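Serine-pyruvate aminotransferase (AgxT) (Sulfolobus solfataricus, PDB 3ZRP) probably transfers amino groups between serine or alanine and 2-oxo acids such as pyruvate and glyoxylate, using pyridoxal 5'-phosphate as cofactor. Local coordinates at residues T345-E357 and F369-F381. Numbering follows the deposited sequence. Where two conformers were deposited one is given.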
ATOM      1  N   THR A 345      11.355  25.766  -2.933  1.00 32.17           N
ATOM      2  CA  THR A 345      12.038  26.818  -3.705  1.00 32.77           C
ATOM      3  C   THR A 345      12.651  27.875  -2.787  1.00 29.56           C
ATOM      4  O   THR A 345      12.279  27.981  -1.620  1.00 31.32           O
ATOM      5  CB  THR A 345      11.063  27.568  -4.684  1.00 36.21           C
ATOM      6  OG1 THR A 345      10.066  28.265  -3.920  1.00 33.82           O
ATOM      7  CG2 THR A 345      10.380  26.618  -5.640  1.00 37.18           C
ATOM      8  N   PRO A 346      13.595  28.673  -3.315  1.00 28.41           N
ATOM      9  CA  PRO A 346      14.076  29.831  -2.577  1.00 32.00           C
ATOM     10  C   PRO A 346      12.945  30.686  -2.004  1.00 33.78           C
ATOM     11  O   PRO A 346      13.036  31.103  -0.854  1.00 35.22           O
ATOM     12  CB  PRO A 346      14.861  30.596  -3.641  1.00 36.66           C
ATOM     13  CG  PRO A 346      15.454  29.525  -4.433  1.00 30.98           C
ATOM     14  CD  PRO A 346      14.395  28.455  -4.526  1.00 30.52           C
ATOM     15  N   ASN A 347      11.880  30.917  -2.778  1.00 35.08           N
ATOM     16  CA  ASN A 347      10.738  31.715  -2.289  1.00 36.49           C
ATOM     17  C   ASN A 347      10.016  31.094  -1.098  1.00 38.49           C
ATOM     18  O   ASN A 347       9.578  31.822  -0.192  1.00 37.12           O
ATOM     19  CB  ASN A 347       9.743  32.037  -3.419  1.00 36.91           C
ATOM     20  CG  ASN A 347      10.293  33.071  -4.408  1.00 40.34           C
ATOM     21  OD1 ASN A 347      11.225  33.815  -4.091  1.00 47.14           O
ATOM     22  ND2 ASN A 347       9.733  33.097  -5.609  1.00 47.78           N
ATOM     23  N   ASP A 348       9.905  29.762  -1.076  1.00 35.14           N
ATOM     24  CA  ASP A 348       9.352  29.078   0.095  1.00 35.19           C
ATOM     25  C   ASP A 348      10.185  29.365   1.355  1.00 34.21           C
ATOM     26  O   ASP A 348       9.622  29.526   2.438  1.00 35.51           O
ATOM     27  CB  ASP A 348       9.247  27.563  -0.130  1.00 39.51           C
ATOM     28  CG  ASP A 348       8.308  27.202  -1.269  1.00 39.41           C
ATOM     29  OD1 ASP A 348       7.336  27.938  -1.501  1.00 46.09           O
ATOM     30  OD2 ASP A 348       8.552  26.186  -1.938  1.00 37.94           O
ATOM     31  N   ALA A 349      11.513  29.436   1.195  1.00 34.33           N
ATOM     32  CA  ALA A 349      12.418  29.771   2.305  1.00 34.08           C
ATOM     33  C   ALA A 349      12.108  31.172   2.875  1.00 36.04           C
ATOM     34  O   ALA A 349      11.973  31.335   4.100  1.00 31.38           O
ATOM     35  CB  ALA A 349      13.884  29.634   1.885  1.00 34.69           C
ATOM     36  N   ILE A 350      11.958  32.164   1.988  1.00 34.65           N
ATOM     37  CA  ILE A 350      11.569  33.518   2.401  0.60 35.54           C
ATOM     38  C   ILE A 350      10.267  33.485   3.203  1.00 33.33           C
ATOM     39  O   ILE A 350      10.199  34.031   4.311  1.00 34.83           O
ATOM     40  CB  ILE A 350      11.445  34.497   1.197  0.60 34.03           C
ATOM     41  CG1 ILE A 350      12.808  34.716   0.539  0.60 35.05           C
ATOM     42  CG2 ILE A 350      10.883  35.856   1.648  0.60 34.54           C
ATOM     43  CD1 ILE A 350      12.732  35.083  -0.933  0.60 34.65           C
ATOM     44  N   ILE A 351       9.244  32.834   2.646  1.00 35.44           N
ATOM     45  CA  ILE A 351       7.934  32.760   3.290  0.60 31.99           C
ATOM     46  C   ILE A 351       8.005  32.057   4.646  1.00 35.50           C
ATOM     47  O   ILE A 351       7.449  32.541   5.637  1.00 33.76           O
ATOM     48  CB  ILE A 351       6.896  32.095   2.356  0.60 34.75           C
ATOM     49  CG1 ILE A 351       6.624  33.020   1.162  0.60 35.15           C
ATOM     50  CG2 ILE A 351       5.588  31.833   3.069  0.60 33.36           C
ATOM     51  CD1 ILE A 351       6.218  34.440   1.561  0.60 41.76           C
ATOM     52  N   ALA A 352       8.703  30.927   4.701  1.00 33.14           N
ATOM     53  CA  ALA A 352       8.796  30.174   5.967  1.00 31.57           C
ATOM     54  C   ALA A 352       9.331  31.032   7.137  1.00 26.60           C
ATOM     55  O   ALA A 352       8.732  31.070   8.222  1.00 30.51           O
ATOM     56  CB  ALA A 352       9.654  28.900   5.770  1.00 30.19           C
ATOM     57  N   ILE A 353      10.441  31.712   6.907  1.00 29.21           N
ATOM     58  CA  ILE A 353      11.065  32.577   7.923  1.00 32.40           C
ATOM     59  C   ILE A 353      10.173  33.790   8.247  1.00 36.71           C
ATOM     60  O   ILE A 353      10.005  34.153   9.429  1.00 37.06           O
ATOM     61  CB  ILE A 353      12.495  32.975   7.521  1.00 32.44           C
ATOM     62  CG1 ILE A 353      13.391  31.734   7.454  1.00 39.52           C
ATOM     63  CG2 ILE A 353      13.111  34.007   8.490  1.00 34.51           C
ATOM     64  CD1 ILE A 353      13.398  30.888   8.756  1.00 34.57           C
ATOM     65  N   SER A 354       9.567  34.380   7.214  1.00 35.93           N
ATOM     66  CA  SER A 354       8.609  35.466   7.415  0.60 39.06           C
ATOM     67  C   SER A 354       7.499  35.022   8.351  1.00 37.21           C
ATOM     68  O   SER A 354       7.184  35.709   9.329  1.00 42.62           O
ATOM     69  CB  SER A 354       8.008  35.925   6.087  0.60 40.52           C
ATOM     70  OG  SER A 354       7.048  36.939   6.307  0.60 40.52           O
ATOM     71  N   VAL A 355       6.917  33.864   8.052  1.00 37.64           N
ATOM     72  CA  VAL A 355       5.807  33.313   8.840  1.00 33.71           C
ATOM     73  C   VAL A 355       6.274  32.961  10.246  1.00 36.27           C
ATOM     74  O   VAL A 355       5.558  33.195  11.224  1.00 34.31           O
ATOM     75  CB  VAL A 355       5.155  32.091   8.136  1.00 37.07           C
ATOM     76  CG1 VAL A 355       4.095  31.453   8.992  1.00 39.41           C
ATOM     77  CG2 VAL A 355       4.535  32.522   6.817  1.00 43.13           C
ATOM     78  N   ILE A 356       7.476  32.404  10.353  1.00 36.40           N
ATOM     79  CA  ILE A 356       8.007  32.077  11.675  1.00 37.22           C
ATOM     80  C   ILE A 356       8.167  33.358  12.521  1.00 35.55           C
ATOM     81  O   ILE A 356       7.761  33.393  13.693  1.00 35.36           O
ATOM     82  CB  ILE A 356       9.287  31.226  11.590  1.00 35.43           C
ATOM     83  CG1 ILE A 356       8.913  29.792  11.169  1.00 33.42           C
ATOM     84  CG2 ILE A 356      10.002  31.189  12.945  1.00 34.44           C
ATOM     85  CD1 ILE A 356      10.046  29.025  10.511  1.00 35.43           C
ATOM     86  N   GLU A 357       8.722  34.402  11.911  1.00 38.19           N
ATOM     87  CA  GLU A 357       8.914  35.674  12.617  1.00 42.72           C
ATOM     88  C   GLU A 357       7.601  36.233  13.174  1.00 43.34           C
ATOM     89  O   GLU A 357       7.502  36.483  14.379  1.00 46.74           O
ATOM     90  CB  GLU A 357       9.644  36.698  11.742  1.00 44.48           C
ATOM     91  CG  GLU A 357      10.041  37.958  12.496  1.00 48.16           C
ATOM     92  CD  GLU A 357      11.138  38.748  11.816  1.00 52.36           C
ATOM     93  OE1 GLU A 357      11.971  38.169  11.084  1.00 60.66           O
ATOM     94  OE2 GLU A 357      11.175  39.977  12.031  1.00 63.31           O
ATOM     95  N   PHE A 369      13.748  40.580  15.863  1.00 49.38           N
ATOM     96  CA  PHE A 369      12.872  41.062  14.780  1.00 52.24           C
ATOM     97  C   PHE A 369      13.626  41.765  13.659  1.00 54.44           C
ATOM     98  O   PHE A 369      14.646  42.420  13.892  1.00 56.44           O
ATOM     99  CB  PHE A 369      11.774  41.994  15.300  1.00 62.05           C
ATOM    100  CG  PHE A 369      11.166  41.564  16.600  1.00 73.79           C
ATOM    101  CD1 PHE A 369      10.371  40.424  16.683  1.00 77.38           C
ATOM    102  CD2 PHE A 369      11.364  42.324  17.749  1.00 78.44           C
ATOM    103  CE1 PHE A 369       9.786  40.047  17.899  1.00 74.12           C
ATOM    104  CE2 PHE A 369      10.800  41.945  18.972  1.00 73.52           C
ATOM    105  CZ  PHE A 369      10.010  40.807  19.045  1.00 74.49           C
ATOM    106  N   GLY A 370      13.119  41.616  12.438  1.00 49.41           N
ATOM    107  CA  GLY A 370      13.647  42.317  11.274  1.00 43.23           C
ATOM    108  C   GLY A 370      14.951  41.794  10.733  1.00 49.86           C
ATOM    109  O   GLY A 370      15.585  42.449   9.895  1.00 49.44           O
ATOM    110  N   GLU A 371      15.349  40.604  11.183  1.00 53.53           N
ATOM    111  CA  GLU A 371      16.653  40.039  10.807  1.00 54.48           C
ATOM    112  C   GLU A 371      16.537  38.735  10.014  1.00 51.40           C
ATOM    113  O   GLU A 371      17.396  38.433   9.176  1.00 46.24           O
ATOM    114  CB  GLU A 371      17.533  39.830  12.045  1.00 60.66           C
ATOM    115  CG  GLU A 371      17.714  41.072  12.916  1.00 65.49           C
ATOM    116  CD  GLU A 371      18.604  42.142  12.298  1.00 67.41           C
ATOM    117  OE1 GLU A 371      19.327  41.864  11.316  1.00 64.49           O
ATOM    118  OE2 GLU A 371      18.588  43.279  12.817  1.00 80.79           O
ATOM    119  N   GLY A 372      15.472  37.979  10.276  1.00 48.24           N
ATOM    120  CA  GLY A 372      15.232  36.705   9.585  1.00 49.02           C
ATOM    121  C   GLY A 372      15.320  36.731   8.063  1.00 44.35           C
ATOM    122  O   GLY A 372      16.169  36.059   7.465  1.00 39.09           O
ATOM    123  N   VAL A 373      14.446  37.515   7.426  1.00 42.09           N
ATOM    124  CA  VAL A 373      14.326  37.497   5.960  1.00 38.25           C
ATOM    125  C   VAL A 373      15.578  37.978   5.227  1.00 39.61           C
ATOM    126  O   VAL A 373      15.975  37.382   4.217  1.00 40.17           O
ATOM    127  CB  VAL A 373      13.059  38.255   5.470  1.00 43.77           C
ATOM    128  CG1 VAL A 373      12.880  38.092   3.971  1.00 38.11           C
ATOM    129  CG2 VAL A 373      11.818  37.750   6.196  1.00 36.30           C
ATOM    130  N   LYS A 374      16.210  39.044   5.725  1.00 43.86           N
ATOM    131  CA  LYS A 374      17.467  39.506   5.116  1.00 48.85           C
ATOM    132  C   LYS A 374      18.552  38.429   5.145  1.00 45.81           C
ATOM    133  O   LYS A 374      19.263  38.228   4.148  1.00 49.82           O
ATOM    134  CB  LYS A 374      17.976  40.841   5.704  1.00 58.19           C
ATOM    135  CG  LYS A 374      17.693  41.096   7.187  1.00 66.97           C
ATOM    136  CD  LYS A 374      18.144  42.502   7.627  1.00 74.74           C
ATOM    137  CE  LYS A 374      17.204  43.611   7.139  1.00 80.57           C
ATOM    138  NZ  LYS A 374      17.800  44.964   7.300  1.00 78.43           N
ATOM    139  N   ALA A 375      18.653  37.721   6.268  1.00 41.74           N
ATOM    140  CA  ALA A 375      19.593  36.599   6.381  1.00 40.95           C
ATOM    141  C   ALA A 375      19.332  35.559   5.284  1.00 36.26           C
ATOM    142  O   ALA A 375      20.267  35.111   4.609  1.00 36.11           O
ATOM    143  CB  ALA A 375      19.506  35.966   7.767  1.00 42.68           C
ATOM    144  N   VAL A 376      18.059  35.201   5.108  1.00 35.77           N
ATOM    145  CA  VAL A 376      17.627  34.307   4.017  1.00 36.21           C
ATOM    146  C   VAL A 376      17.990  34.886   2.647  1.00 37.30           C
ATOM    147  O   VAL A 376      18.596  34.203   1.819  1.00 36.19           O
ATOM    148  CB  VAL A 376      16.073  34.032   4.082  1.00 33.94           C
ATOM    149  CG1 VAL A 376      15.624  33.132   2.938  1.00 35.49           C
ATOM    150  CG2 VAL A 376      15.668  33.422   5.420  1.00 29.66           C
ATOM    151  N   GLU A 377      17.604  36.140   2.410  1.00 38.66           N
ATOM    152  CA  GLU A 377      17.889  36.808   1.130  1.00 42.24           C
ATOM    153  C   GLU A 377      19.383  36.809   0.849  1.00 42.67           C
ATOM    154  O   GLU A 377      19.806  36.551  -0.285  1.00 49.56           O
ATOM    155  CB  GLU A 377      17.368  38.253   1.116  1.00 46.82           C
ATOM    156  CG  GLU A 377      15.872  38.439   1.347  1.00 52.42           C
ATOM    157  CD  GLU A 377      15.113  38.817   0.087  1.00 61.89           C
ATOM    158  OE1 GLU A 377      15.590  38.501  -1.033  1.00 60.62           O
ATOM    159  OE2 GLU A 377      14.037  39.445   0.229  1.00 60.28           O
ATOM    160  N   GLU A 378      20.187  37.055   1.887  1.00 44.21           N
ATOM    161  CA  GLU A 378      21.641  37.083   1.727  1.00 51.21           C
ATOM    162  C   GLU A 378      22.177  35.777   1.164  1.00 50.44           C
ATOM    163  O   GLU A 378      22.984  35.795   0.230  1.00 54.20           O
ATOM    164  CB  GLU A 378      22.341  37.402   3.051  1.00 58.18           C
ATOM    165  CG  GLU A 378      23.431  38.451   2.896  1.00 64.91           C
ATOM    166  CD  GLU A 378      24.541  38.320   3.926  1.00 74.65           C
ATOM    167  OE1 GLU A 378      24.245  38.286   5.142  1.00 72.21           O
ATOM    168  OE2 GLU A 378      25.711  38.240   3.501  1.00 75.61           O
ATOM    169  N   VAL A 379      21.730  34.645   1.720  1.00 49.83           N
ATOM    170  CA  VAL A 379      22.177  33.331   1.230  1.00 43.83           C
ATOM    171  C   VAL A 379      21.750  33.094  -0.221  1.00 46.89           C
ATOM    172  O   VAL A 379      22.549  32.638  -1.044  1.00 44.34           O
ATOM    173  CB  VAL A 379      21.686  32.146   2.121  1.00 45.70           C
ATOM    174  CG1 VAL A 379      22.073  30.806   1.495  1.00 40.85           C
ATOM    175  CG2 VAL A 379      22.242  32.271   3.539  1.00 42.72           C
ATOM    176  N   LEU A 380      20.489  33.404  -0.525  1.00 47.89           N
ATOM    177  CA  LEU A 380      19.961  33.215  -1.875  1.00 54.31           C
ATOM    178  C   LEU A 380      20.648  34.154  -2.863  1.00 59.41           C
ATOM    179  O   LEU A 380      20.873  33.780  -4.017  1.00 61.47           O
ATOM    180  CB  LEU A 380      18.432  33.396  -1.896  1.00 52.25           C
ATOM    181  CG  LEU A 380      17.615  32.462  -0.988  1.00 52.12           C
ATOM    182  CD1 LEU A 380      16.173  32.916  -0.963  1.00 49.02           C
ATOM    183  CD2 LEU A 380      17.746  30.983  -1.404  1.00 49.83           C
ATOM    184  N   PHE A 381      21.017  35.345  -2.385  1.00 68.13           N
ATOM    185  CA  PHE A 381      21.768  36.345  -3.174  1.00 78.74           C
ATOM    186  C   PHE A 381      23.079  35.787  -3.766  1.00 84.86           C
ATOM    187  O   PHE A 381      23.419  36.048  -4.928  1.00 89.59           O
ATOM    188  CB  PHE A 381      22.036  37.604  -2.343  1.00 88.63           C
ATOM    189  CG  PHE A 381      22.842  38.646  -3.068  1.00 93.70           C
ATOM    190  CD1 PHE A 381      24.233  38.631  -3.015  1.00 95.82           C
ATOM    191  CD2 PHE A 381      22.210  39.660  -3.789  1.00 93.76           C
ATOM    192  CE1 PHE A 381      24.985  39.598  -3.681  1.00 99.21           C
ATOM    193  CE2 PHE A 381      22.952  40.624  -4.457  1.00 98.77           C
ATOM    194  CZ  PHE A 381      24.342  40.595  -4.402  1.00100.84           C
TER
HETATM  195  O   HOH W   1      13.031  39.422   8.836  1.00 40.90           O
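With CG opposite its backbone N (chi1 -172°) and the chain extended beyond, Glu-357 carries its carboxylate across to the loop before helix 372-381 and to its first turn. Gly-370 N gives OE2 a short, nearly straight hydrogen bond (2.6 Å), arriving on the syn side but 28° out of the carboxylate plane. The other oxygen, OE1, accepts from a water 2.8 Å away, which in turn accepts from Val-373 N. A glutamate suits this place because its negative charge faces a helix N-terminus, whose dipole probably favours it. A leucine here would probably leave Gly-370 N and the bridging water without their acceptor and the loop less firmly held.

Beyond this polar end segments 346-357 and 372-381 run nearly antiparallel (164°), their axes coming within 9.0 Å, and the interface becomes aliphatic. Ile-353 turns CG2 onto the backbone of Gly-372, 3.5 Å from its C atom, where any side chain would collide with this methyl and with OE1 of Glu-357. The other branch, CG1, presses tightly on Val-376 CG2 at 3.5 Å. Val-376 is forked to suit: its CG1 lies between Ala-349 and Ile-350. In one conformer Ile-350 probably sets CG2 across Val-373 CG1; Leu-380 straddles Pro-346 CB with both methyls. That proline takes the first position of helix 346-363, where it needs no amide hydrogen, between the capping-box partners Thr-345 and Asp-348.

The pair thus forms an antiparallel helical hairpin far from the cofactor; helix 264-284 lies against both members, meeting Ala-349, Ile-353, Ala-375 and Val-379, while Ile-356 rests on strand 335-339.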